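Local coordinates for predicted acetamidase/formamidase (Thermoanaerobacter tengcongensis, PDB 3TKK), which probably hydrolyses carbon-nitrogen bonds in linear amides such as acetamide or formamide, and carries bound zinc and calcium ions, at the interface of chains A and B. Residues are numbered along the deposited sequence; one frame, centred on the assembly and turned at random. Chains: chain A/B, Predicted acetamidase/formamidase.

Contact 1 and contact 2 belong to one two-fold symmetric interface, and the centres of their C-alpha atoms lie about 36 Å apart. Helix 260-270 serves both: chain A's copy contributes A:Ile263 and A:Phe267 to contact 1, while chain B's copy supplies B:Glu261, B:Ala264 and B:Thr265 to contact 2. Contact 1 adds helix 237-255 against loops of chain B; in contact 2 helix 260-270 of chain B meets strands 89-95 and 108-116 of chain A. Since each contact has a twin with the chains exchanged, every copy uses helix 260-270 both ways. Such reciprocal packing suits a dimer, though the structure alone does not prove one in solution.

Contact 1: the interface of chains A and B. Residues chain A 245-246, 249, 263, 267; chain B 100-101, 194.
A:Val245 meets B:Val100 tip to tip at the tight centre of this helix-to-loop contact between two copies of an FmdA/AmdA-family protein. Their CG1 methyls are 3.6 Å apart. In A:Val245, on helix 237-255, CG1 stands opposite the backbone N (chi1 177°), and that directs it at both B:Val100 and B:Leu101. B:Leu101, from a loop, sets both of its methyls against A:Ala249 on the same helix. Its CD2 lies 3.8 Å from A:Ala249 CB, with CD1 almost as near. The same CD2 also rests over one face of the A:His246 imidazole, 3.7 Å above the plane and displaced toward the rim.

Polar contact is looser. A:His246 NE2 is 3.2 Å from the backbone O of B:Val100, a hydrogen bond if that nitrogen carries the proton. The oxygen sits well above the ring plane, on the same side as B:Leu101 CD2, which would leave the bond bent and probably weak.

Toward helix 260-270 one close but local touch remains. A:Phe267 meets B:Val194 through CB, 3.6 Å from CG2, rather than through its ring, whose one face is taken by CG2 of its own chain's A:Ile263; chain B hides little of the phenylalanine. The thin side is A:Ile263, which barely reaches chain B: its CG2 is 4.2 Å from B:Leu101 CD1, and it buries very little surface there.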
ATOM      1  N   VAL A 245      -3.653  11.934  -2.076  1.00 21.33           N
ATOM      2  CA  VAL A 245      -2.701  12.824  -1.406  1.00 22.32           C
ATOM      3  C   VAL A 245      -3.139  14.256  -1.441  1.00 23.60           C
ATOM      4  O   VAL A 245      -3.098  14.927  -0.427  1.00 24.12           O
ATOM      5  CB  VAL A 245      -1.278  12.652  -2.074  1.00 23.31           C
ATOM      6  CG1 VAL A 245      -0.162  13.574  -1.522  1.00 23.81           C
ATOM      7  CG2 VAL A 245      -0.860  11.265  -1.852  1.00 21.65           C
ATOM      8  N   HIS A 246      -3.555  14.753  -2.624  1.00 23.79           N
ATOM      9  CA  HIS A 246      -4.039  16.103  -2.700  1.00 26.09           C
ATOM     10  C   HIS A 246      -5.229  16.377  -1.798  1.00 24.90           C
ATOM     11  O   HIS A 246      -5.317  17.500  -1.260  1.00 26.03           O
ATOM     12  CB  HIS A 246      -4.374  16.543  -4.182  1.00 27.05           C
ATOM     13  CG  HIS A 246      -3.153  16.743  -5.028  1.00 28.36           C
ATOM     14  ND1 HIS A 246      -2.595  17.983  -5.247  1.00 31.82           N
ATOM     15  CD2 HIS A 246      -2.447  15.877  -5.791  1.00 26.06           C
ATOM     16  CE1 HIS A 246      -1.520  17.859  -5.997  1.00 28.16           C
ATOM     17  NE2 HIS A 246      -1.454  16.604  -6.388  1.00 31.33           N
ATOM     18  N   ALA A 249      -3.921  16.793   1.517  1.00 25.98           N
ATOM     19  CA  ALA A 249      -3.155  18.041   1.636  1.00 27.57           C
ATOM     20  C   ALA A 249      -4.142  19.250   1.798  1.00 29.43           C
ATOM     21  O   ALA A 249      -3.911  20.239   2.539  1.00 33.06           O
ATOM     22  CB  ALA A 249      -2.239  18.263   0.407  1.00 27.92           C
ATOM     23  N   ILE A 263       3.351  20.482   5.071  1.00 34.50           N
ATOM     24  CA  ILE A 263       2.446  19.438   4.696  1.00 32.57           C
ATOM     25  C   ILE A 263       3.147  18.337   3.896  1.00 31.87           C
ATOM     26  O   ILE A 263       3.090  17.182   4.317  1.00 30.18           O
ATOM     27  CB  ILE A 263       1.223  20.011   3.959  1.00 32.69           C
ATOM     28  CG1 ILE A 263       0.382  20.825   4.931  1.00 33.34           C
ATOM     29  CG2 ILE A 263       0.386  18.889   3.331  1.00 30.39           C
ATOM     30  CD1 ILE A 263      -0.754  21.713   4.232  1.00 33.66           C
ATOM     31  N   PHE A 267       3.856  14.579   5.214  1.00 28.37           N
ATOM     32  CA  PHE A 267       3.215  13.470   4.540  1.00 26.70           C
ATOM     33  C   PHE A 267       4.275  12.464   4.040  1.00 26.18           C
ATOM     34  O   PHE A 267       4.006  11.250   3.992  1.00 25.02           O
ATOM     35  CB  PHE A 267       2.497  13.987   3.329  1.00 26.31           C
ATOM     36  CG  PHE A 267       1.123  14.602   3.633  1.00 27.07           C
ATOM     37  CD1 PHE A 267       0.759  14.979   4.921  1.00 27.08           C
ATOM     38  CD2 PHE A 267       0.266  14.832   2.624  1.00 26.42           C
ATOM     39  CE1 PHE A 267      -0.505  15.531   5.187  1.00 28.53           C
ATOM     40  CE2 PHE A 267      -0.984  15.409   2.856  1.00 26.09           C
ATOM     41  CZ  PHE A 267      -1.372  15.754   4.169  1.00 26.89           C
TER
ATOM     42  N   VAL B 100       4.532  14.300  -5.011  1.00 28.84           N
ATOM     43  CA  VAL B 100       3.153  14.363  -5.449  1.00 28.10           C
ATOM     44  C   VAL B 100       2.551  15.783  -5.411  1.00 29.63           C
ATOM     45  O   VAL B 100       1.673  16.113  -6.226  1.00 29.71           O
ATOM     46  CB  VAL B 100       2.290  13.335  -4.643  1.00 28.02           C
ATOM     47  CG1 VAL B 100       0.752  13.536  -4.984  1.00 26.50           C
ATOM     48  CG2 VAL B 100       2.791  11.918  -4.984  1.00 25.50           C
ATOM     49  N   LEU B 101       3.037  16.640  -4.509  1.00 30.68           N
ATOM     50  CA  LEU B 101       2.391  17.942  -4.333  1.00 33.54           C
ATOM     51  C   LEU B 101       3.259  18.997  -5.027  1.00 34.07           C
ATOM     52  O   LEU B 101       3.083  20.170  -4.735  1.00 37.27           O
ATOM     53  CB  LEU B 101       2.312  18.306  -2.848  1.00 33.07           C
ATOM     54  CG  LEU B 101       1.401  17.303  -2.066  1.00 32.62           C
ATOM     55  CD1 LEU B 101       1.423  17.535  -0.549  1.00 32.62           C
ATOM     56  CD2 LEU B 101      -0.060  17.360  -2.541  1.00 30.78           C
ATOM     57  N   VAL B 194       5.853  10.792  -0.583  1.00 25.94           N
ATOM     58  CA  VAL B 194       5.099  11.715  -1.483  1.00 28.31           C
ATOM     59  C   VAL B 194       5.564  13.157  -1.493  1.00 28.09           C
ATOM     60  O   VAL B 194       5.221  13.921  -2.430  1.00 29.84           O
ATOM     61  CB  VAL B 194       3.543  11.656  -1.208  1.00 26.43           C
ATOM     62  CG1 VAL B 194       3.080  10.172  -1.324  1.00 24.41           C
ATOM     63  CG2 VAL B 194       3.203  12.218   0.218  1.00 26.74           C
TER

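Contact 2: the interface of chains A and B. Residues chain A 92-94, 109, 122; chain B 261, 264-265.
One face of the A:Tyr109 ring carries the aliphatic part of B:Glu261, whose CB sits 3.5 Å above the ring plane and toward the rim, a CH-pi contact. From that same side B:Thr265 CG2 comes to the rim near CD2 and CE2, 4.0 Å from CE2, the two side chains at about a right angle. The other aromatic group, A:Phe122, turns the CE1-CZ side of its rim toward B:Thr265, with CE1 3.6 Å from the hydroxyl OG1. Helix 260-270 of one FmdA/AmdA-family subunit is thus laid against strands 89-95 and 108-116 of the other.

In B:Glu261 CG stands anti to the carbonyl carbon and lies 3.5 Å from A:Tyr109 CD1; a bend at chi2 then leads the carboxylate away, beyond the CD1 side of the ring. CB and CG do the touching, and the carboxylate and ring planes are 38° apart.

One turn along the helix, B:Thr265 has more of its surface hidden by the partner chain than the other residues here, and its two branches do different work. The methyl CG2 enters among apolar groups of the strand, crossing A:Thr94 at about a right angle with 3.9 Å between the CG2 atoms, and coming near A:Leu92 CB. The hydroxyl turns back to its own helix: chi1 of 56° puts OG1 between the backbone N and carbonyl carbon, where it donates to B:Glu261 O at 2.9 Å, tilted 23° from the carbonyl plane. This bond probably helps hold the rotation of the side chain, and with it the methyl.

A water molecule bridges the two sides, 2.8 Å from B:Thr265 OG1 and 2.9 Å from the phenol OH of A:Tyr109. At the other end of the strand segment, A:Thr94 OG1 touches the methyl CB of B:Ala264.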
ATOM      1  N   LEU A  92     -15.072 -17.784  -3.916  1.00 22.96           N
ATOM      2  CA  LEU A  92     -13.868 -17.222  -4.445  1.00 21.93           C
ATOM      3  C   LEU A  92     -14.056 -17.393  -5.951  1.00 24.58           C
ATOM      4  O   LEU A  92     -14.518 -18.500  -6.395  1.00 25.71           O
ATOM      5  CB  LEU A  92     -12.641 -18.068  -4.015  1.00 22.39           C
ATOM      6  CG  LEU A  92     -12.462 -17.796  -2.541  1.00 25.58           C
ATOM      7  CD1 LEU A  92     -11.647 -18.838  -1.913  1.00 24.32           C
ATOM      8  CD2 LEU A  92     -11.764 -16.413  -2.505  1.00 25.66           C
ATOM      9  N   ALA A  93     -13.662 -16.372  -6.709  1.00 24.46           N
ATOM     10  CA  ALA A  93     -13.704 -16.346  -8.176  1.00 22.14           C
ATOM     11  C   ALA A  93     -12.450 -15.828  -8.778  1.00 21.71           C
ATOM     12  O   ALA A  93     -11.818 -14.872  -8.258  1.00 20.99           O
ATOM     13  CB  ALA A  93     -14.942 -15.523  -8.672  1.00 22.05           C
ATOM     14  N   THR A  94     -12.028 -16.447  -9.907  1.00 23.16           N
ATOM     15  CA  THR A  94     -10.995 -15.788 -10.721  1.00 22.31           C
ATOM     16  C   THR A  94     -11.066 -16.359 -12.113  1.00 24.77           C
ATOM     17  O   THR A  94     -11.989 -17.033 -12.408  1.00 25.46           O
ATOM     18  CB  THR A  94      -9.580 -16.080 -10.178  1.00 22.02           C
ATOM     19  OG1 THR A  94      -8.614 -15.241 -10.841  1.00 21.65           O
ATOM     20  CG2 THR A  94      -9.175 -17.586 -10.317  1.00 23.16           C
ATOM     21  N   TYR A 109     -13.267 -19.535 -13.005  1.00 30.58           N
ATOM     22  CA  TYR A 109     -13.099 -20.390 -11.854  1.00 28.79           C
ATOM     23  C   TYR A 109     -13.961 -19.844 -10.787  1.00 27.78           C
ATOM     24  O   TYR A 109     -14.067 -18.634 -10.702  1.00 27.04           O
ATOM     25  CB  TYR A 109     -11.671 -20.261 -11.334  1.00 26.72           C
ATOM     26  CG  TYR A 109     -11.362 -20.994 -10.027  1.00 27.98           C
ATOM     27  CD1 TYR A 109     -11.014 -22.333 -10.020  1.00 29.60           C
ATOM     28  CD2 TYR A 109     -11.397 -20.326  -8.803  1.00 28.71           C
ATOM     29  CE1 TYR A 109     -10.699 -23.032  -8.809  1.00 27.96           C
ATOM     30  CE2 TYR A 109     -11.061 -21.012  -7.582  1.00 27.00           C
ATOM     31  CZ  TYR A 109     -10.690 -22.343  -7.631  1.00 26.76           C
ATOM     32  OH  TYR A 109     -10.347 -22.966  -6.454  1.00 27.25           O
ATOM     33  N   PHE A 122     -10.042 -22.332   3.300  1.00 27.53           N
ATOM     34  CA  PHE A 122      -9.572 -22.145   1.909  1.00 27.21           C
ATOM     35  C   PHE A 122      -9.324 -23.515   1.279  1.00 29.69           C
ATOM     36  O   PHE A 122      -9.673 -23.764   0.101  1.00 31.48           O
ATOM     37  CB  PHE A 122      -8.278 -21.276   1.921  1.00 26.82           C
ATOM     38  CG  PHE A 122      -7.693 -21.007   0.571  1.00 25.42           C
ATOM     39  CD1 PHE A 122      -8.251 -20.047  -0.253  1.00 23.73           C
ATOM     40  CD2 PHE A 122      -6.692 -21.836   0.074  1.00 25.50           C
ATOM     41  CE1 PHE A 122      -7.705 -19.771  -1.540  1.00 23.25           C
ATOM     42  CE2 PHE A 122      -6.165 -21.649  -1.158  1.00 25.07           C
ATOM     43  CZ  PHE A 122      -6.672 -20.585  -1.991  1.00 23.93           C
TER
ATOM     44  N   GLU B 261      -5.164 -21.034 -10.288  1.00 24.07           N
ATOM     45  CA  GLU B 261      -6.406 -20.498  -9.750  1.00 23.44           C
ATOM     46  C   GLU B 261      -6.262 -20.425  -8.222  1.00 22.96           C
ATOM     47  O   GLU B 261      -6.718 -19.477  -7.583  1.00 22.05           O
ATOM     48  CB  GLU B 261      -7.611 -21.389 -10.116  1.00 24.39           C
ATOM     49  CG  GLU B 261      -8.079 -21.252 -11.628  1.00 25.73           C
ATOM     50  CD  GLU B 261      -7.108 -21.983 -12.526  1.00 26.81           C
ATOM     51  OE1 GLU B 261      -6.190 -22.805 -12.075  1.00 26.47           O
ATOM     52  OE2 GLU B 261      -7.154 -21.631 -13.685  1.00 28.51           O
ATOM     53  N   ALA B 264      -4.053 -17.386  -7.589  1.00 20.52           N
ATOM     54  CA  ALA B 264      -4.677 -16.108  -7.795  1.00 21.36           C
ATOM     55  C   ALA B 264      -5.651 -15.819  -6.650  1.00 19.35           C
ATOM     56  O   ALA B 264      -5.621 -14.694  -6.048  1.00 19.62           O
ATOM     57  CB  ALA B 264      -5.436 -16.121  -9.156  1.00 20.05           C
ATOM     58  N   THR B 265      -6.456 -16.813  -6.273  1.00 19.92           N
ATOM     59  CA  THR B 265      -7.439 -16.569  -5.221  1.00 21.87           C
ATOM     60  C   THR B 265      -6.798 -16.445  -3.792  1.00 21.36           C
ATOM     61  O   THR B 265      -7.254 -15.597  -2.966  1.00 19.13           O
ATOM     62  CB  THR B 265      -8.593 -17.684  -5.196  1.00 20.47           C
ATOM     63  OG1 THR B 265      -7.988 -18.991  -5.052  1.00 21.41           O
ATOM     64  CG2 THR B 265      -9.353 -17.622  -6.416  1.00 20.54           C
TER
HETATM   65  O   HOH W   1      -9.378 -21.317  -4.334  1.00  5.42           O